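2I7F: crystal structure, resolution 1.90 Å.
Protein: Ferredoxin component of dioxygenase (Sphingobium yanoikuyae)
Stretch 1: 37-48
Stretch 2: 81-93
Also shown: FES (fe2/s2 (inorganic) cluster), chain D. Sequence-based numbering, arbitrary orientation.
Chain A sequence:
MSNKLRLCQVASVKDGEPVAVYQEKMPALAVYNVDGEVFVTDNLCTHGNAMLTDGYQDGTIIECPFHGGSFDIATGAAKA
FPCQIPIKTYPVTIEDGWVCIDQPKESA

Stretch 1, residues 37-48: EVFVTDNLCTHG
Stretch 2 81-93: FPCQIPIKTYPVT

Two side-chain hydrogen bonds pin this contact at separate points. Tyr90 OH donates to Asp42 OD1 at 2.7 Å, a phenol hydroxyl giving its proton to one oxygen of the carboxylate that ends strand 37-42; Tyr90 is m with chi2 86°, Asp42 m with chi2 near 0°. Thr46, in rotamer p, donates from OG1 to Ile85 O at 2.7 Å, tying loop to loop. Each site recruits a water: one donates to Asp42 OD2 (2.8 Å) and accepts from Lys88 N (3.1 Å), the other donates to Thr46 OG1 (2.7 Å) and accepts from Gln84 N (2.9 Å).

The backbones run roughly antiparallel, 152° apart end to end. Residues 37-42 form an extended strand; opposite it, 89-90 are only weakly bonded as strand. Tyr90 N donates to Val40 O (3.0 Å) and Asp42 N to Lys88 O (2.9 Å), placing Thr41 beside Thr89 with CA atoms 4.3 Å apart, a non-hydrogen-bonded pair. Farther along, the loops bring His47 CA within 5.7 Å of Cys83 CA.

At that loop end, Cys45 SG binds FES FE2 at 2.3 Å and His47 ND1 binds FE1 at 2.2 Å. His47 N donates to Cys45 SG (3.4 Å), bracing the ligand sulfur. The His47 side chain, t with chi2 -102°, offers a ring face to Pro82, whose CB sits 3.8 Å from the ring centroid in a CH-pi contact; a cis peptide precedes Pro82. Cys83 SG lies 3.9 Å from Cys45 SG, too far for a disulfide.

Packing of side chains fills the remainder. Val40 and Val92, both t, meet CG2 to CG2 at 3.5 Å, while Val40 CG1 lies 3.9 Å from Tyr90 CD1. Ile87 (t, p) points toward stretch 1, its CD1 lying 3.3 Å from the backbone Leu44 O and 4.0 Å from Thr46 CG2. Altogether 813 Å² is buried.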

# COMPACT_ATOMS: atom_id res chain seq x y z
N GLU A 37 -5.95 -11.37 -0.03
CA GLU A 37 -5.16 -11.06 1.20
C GLU A 37 -4.75 -9.58 1.16
O GLU A 37 -4.48 -9.06 0.10
CB GLU A 37 -3.89 -11.90 1.28
CG GLU A 37 -3.96 -13.18 2.07
CD GLU A 37 -4.60 -14.26 1.33
OE1 GLU A 37 -4.15 -14.55 0.21
OE2 GLU A 37 -5.53 -14.85 1.88
N VAL A 38 -4.64 -8.96 2.34
CA VAL A 38 -4.40 -7.52 2.50
C VAL A 38 -2.93 -7.17 2.87
O VAL A 38 -2.29 -7.86 3.64
CB VAL A 38 -5.42 -6.95 3.57
CG1 VAL A 38 -5.16 -5.51 3.91
CG2 VAL A 38 -6.86 -7.14 3.11
N PHE A 39 -2.42 -6.11 2.25
CA PHE A 39 -1.08 -5.60 2.45
C PHE A 39 -1.21 -4.10 2.60
O PHE A 39 -2.19 -3.51 2.09
CB PHE A 39 -0.16 -6.00 1.27
CG PHE A 39 -0.05 -7.50 1.08
CD1 PHE A 39 -1.00 -8.20 0.33
CD2 PHE A 39 0.93 -8.23 1.78
CE1 PHE A 39 -0.93 -9.57 0.22
CE2 PHE A 39 0.99 -9.60 1.67
CZ PHE A 39 0.07 -10.28 0.89
N VAL A 40 -0.28 -3.50 3.33
CA VAL A 40 -0.25 -2.06 3.60
C VAL A 40 1.20 -1.56 3.36
O VAL A 40 2.17 -2.14 3.88
CB VAL A 40 -0.74 -1.71 5.05
CG1 VAL A 40 -0.62 -0.17 5.37
CG2 VAL A 40 -2.21 -2.18 5.23
N THR A 41 1.30 -0.51 2.54
CA THR A 41 2.55 0.20 2.25
C THR A 41 2.36 1.70 2.46
O THR A 41 1.24 2.18 2.47
CB THR A 41 3.07 -0.05 0.78
OG1 THR A 41 2.36 0.74 -0.19
CG2 THR A 41 3.02 -1.53 0.39
N ASP A 42 3.44 2.45 2.63
CA ASP A 42 3.38 3.88 2.35
C ASP A 42 2.78 4.17 0.96
O ASP A 42 2.93 3.39 0.03
CB ASP A 42 4.75 4.53 2.47
CG ASP A 42 5.17 4.76 3.92
OD1 ASP A 42 4.35 4.51 4.83
OD2 ASP A 42 6.33 5.18 4.14
N ASN A 43 2.04 5.25 0.84
CA ASN A 43 1.42 5.62 -0.45
C ASN A 43 2.34 6.50 -1.33
O ASN A 43 2.29 6.41 -2.57
CB ASN A 43 0.10 6.34 -0.16
CG ASN A 43 -0.89 6.24 -1.25
OD1 ASN A 43 -1.97 6.88 -1.19
ND2 ASN A 43 -0.57 5.46 -2.28
N LEU A 44 3.15 7.36 -0.72
CA LEU A 44 4.04 8.23 -1.48
C LEU A 44 5.14 7.37 -2.14
O LEU A 44 5.95 6.74 -1.46
CB LEU A 44 4.68 9.35 -0.59
CG LEU A 44 5.35 10.52 -1.34
CD1 LEU A 44 4.29 11.41 -2.06
CD2 LEU A 44 6.24 11.36 -0.43
N CYS A 45 5.15 7.36 -3.48
CA CYS A 45 6.26 6.80 -4.25
C CYS A 45 7.59 7.33 -3.69
O CYS A 45 7.65 8.47 -3.23
CB CYS A 45 6.16 7.19 -5.72
SG CYS A 45 7.38 6.26 -6.67
N THR A 46 8.60 6.47 -3.67
CA THR A 46 9.92 6.84 -3.12
C THR A 46 10.72 7.59 -4.17
O THR A 46 11.76 8.18 -3.85
CB THR A 46 10.77 5.61 -2.60
OG1 THR A 46 11.06 4.73 -3.70
CG2 THR A 46 10.09 4.83 -1.46
N HIS A 47 10.24 7.59 -5.41
CA HIS A 47 10.93 8.27 -6.48
C HIS A 47 10.45 9.70 -6.72
O HIS A 47 11.21 10.56 -7.17
CB HIS A 47 10.86 7.44 -7.75
CG HIS A 47 11.55 8.09 -8.89
ND1 HIS A 47 10.88 8.76 -9.89
CD2 HIS A 47 12.87 8.28 -9.13
CE1 HIS A 47 11.75 9.28 -10.72
NE2 HIS A 47 12.97 9.02 -10.28
N GLY A 48 9.19 9.98 -6.41
CA GLY A 48 8.70 11.33 -6.54
C GLY A 48 7.37 11.57 -5.88
O GLY A 48 6.95 10.84 -5.00
N PHE A 81 12.48 0.23 -12.71
CA PHE A 81 13.13 1.54 -12.77
C PHE A 81 12.08 2.59 -13.17
O PHE A 81 11.27 2.33 -14.05
CB PHE A 81 14.30 1.47 -13.79
CG PHE A 81 15.07 2.75 -13.93
CD1 PHE A 81 16.15 3.02 -13.09
CD2 PHE A 81 14.71 3.68 -14.90
CE1 PHE A 81 16.85 4.22 -13.19
CE2 PHE A 81 15.42 4.88 -15.02
CZ PHE A 81 16.49 5.14 -14.17
N PRO A 82 12.14 3.81 -12.62
CA PRO A 82 13.15 4.41 -11.76
C PRO A 82 13.06 4.20 -10.27
O PRO A 82 13.86 4.79 -9.53
CB PRO A 82 13.02 5.91 -12.10
CG PRO A 82 11.63 6.09 -12.50
CD PRO A 82 11.10 4.80 -13.00
N CYS A 83 12.12 3.39 -9.81
CA CYS A 83 12.05 3.04 -8.39
C CYS A 83 13.26 2.22 -7.98
O CYS A 83 13.58 1.21 -8.62
CB CYS A 83 10.78 2.26 -8.07
SG CYS A 83 9.37 3.28 -8.31
N GLN A 84 13.94 2.69 -6.93
CA GLN A 84 15.13 2.03 -6.38
C GLN A 84 15.11 1.87 -4.87
O GLN A 84 15.73 0.94 -4.35
CB GLN A 84 16.40 2.81 -6.75
CG GLN A 84 16.73 2.79 -8.23
CD GLN A 84 17.92 3.68 -8.56
OE1 GLN A 84 18.04 4.81 -8.05
NE2 GLN A 84 18.82 3.19 -9.40
N ILE A 85 14.48 2.81 -4.17
CA ILE A 85 14.39 2.80 -2.70
C ILE A 85 13.13 2.00 -2.34
O ILE A 85 12.04 2.36 -2.77
CB ILE A 85 14.25 4.24 -2.12
CG1 ILE A 85 15.48 5.10 -2.44
CG2 ILE A 85 14.01 4.20 -0.61
CD1 ILE A 85 15.22 6.63 -2.26
N PRO A 86 13.27 0.91 -1.57
CA PRO A 86 12.06 0.13 -1.25
C PRO A 86 10.97 0.96 -0.55
O PRO A 86 11.28 1.85 0.25
CB PRO A 86 12.60 -0.96 -0.33
CG PRO A 86 13.97 -1.12 -0.76
CD PRO A 86 14.45 0.27 -0.98
N ILE A 87 9.71 0.66 -0.86
CA ILE A 87 8.55 1.26 -0.21
C ILE A 87 8.48 0.64 1.20
O ILE A 87 8.88 -0.51 1.40
CB ILE A 87 7.23 1.09 -1.12
CG1 ILE A 87 6.11 2.05 -0.76
CG2 ILE A 87 6.69 -0.30 -1.08
CD1 ILE A 87 6.39 3.52 -0.94
N LYS A 88 8.11 1.44 2.18
CA LYS A 88 7.86 0.92 3.52
C LYS A 88 6.59 0.09 3.50
O LYS A 88 5.58 0.53 2.97
CB LYS A 88 7.69 2.07 4.51
CG LYS A 88 7.27 1.68 5.93
CD LYS A 88 8.43 1.26 6.73
CE LYS A 88 8.07 1.15 8.19
NZ LYS A 88 9.15 0.38 8.83
N THR A 89 6.68 -1.10 4.10
CA THR A 89 5.56 -2.00 4.34
C THR A 89 5.25 -2.06 5.84
O THR A 89 6.06 -1.67 6.68
CB THR A 89 5.82 -3.45 3.77
OG1 THR A 89 6.83 -4.12 4.56
CG2 THR A 89 6.25 -3.42 2.30
N TYR A 90 4.05 -2.52 6.17
CA TYR A 90 3.57 -2.64 7.53
C TYR A 90 2.93 -4.02 7.70
O TYR A 90 2.20 -4.46 6.82
CB TYR A 90 2.53 -1.52 7.87
CG TYR A 90 3.09 -0.10 7.72
CD1 TYR A 90 3.08 0.55 6.50
CD2 TYR A 90 3.63 0.56 8.79
CE1 TYR A 90 3.57 1.81 6.36
CE2 TYR A 90 4.15 1.83 8.65
CZ TYR A 90 4.12 2.45 7.43
OH TYR A 90 4.62 3.73 7.35
N PRO A 91 3.22 -4.70 8.81
CA PRO A 91 2.53 -5.91 9.21
C PRO A 91 1.09 -5.59 9.56
O PRO A 91 0.84 -4.65 10.34
CB PRO A 91 3.34 -6.40 10.44
CG PRO A 91 4.60 -5.68 10.39
CD PRO A 91 4.25 -4.34 9.81
N VAL A 92 0.18 -6.39 8.99
CA VAL A 92 -1.26 -6.19 9.01
C VAL A 92 -1.92 -7.26 9.94
O VAL A 92 -1.55 -8.44 9.95
CB VAL A 92 -1.85 -6.18 7.55
CG1 VAL A 92 -3.32 -5.83 7.53
CG2 VAL A 92 -1.07 -5.19 6.67
N THR A 93 -2.84 -6.77 10.75
CA THR A 93 -3.79 -7.59 11.50
C THR A 93 -5.21 -7.16 11.06
O THR A 93 -5.43 -6.01 10.80
CB THR A 93 -3.57 -7.38 13.00
OG1 THR A 93 -2.17 -7.58 13.30
CG2 THR A 93 -4.40 -8.36 13.86
FE1 FES D . 8.75 8.34 -10.37
FE2 FES D . 6.89 7.04 -8.79
S1 FES D . 8.33 6.20 -10.25
S2 FES D . 7.33 9.24 -8.92
O HOH W 1 8.11 4.55 2.08
O HOH W 2 12.98 5.04 -5.58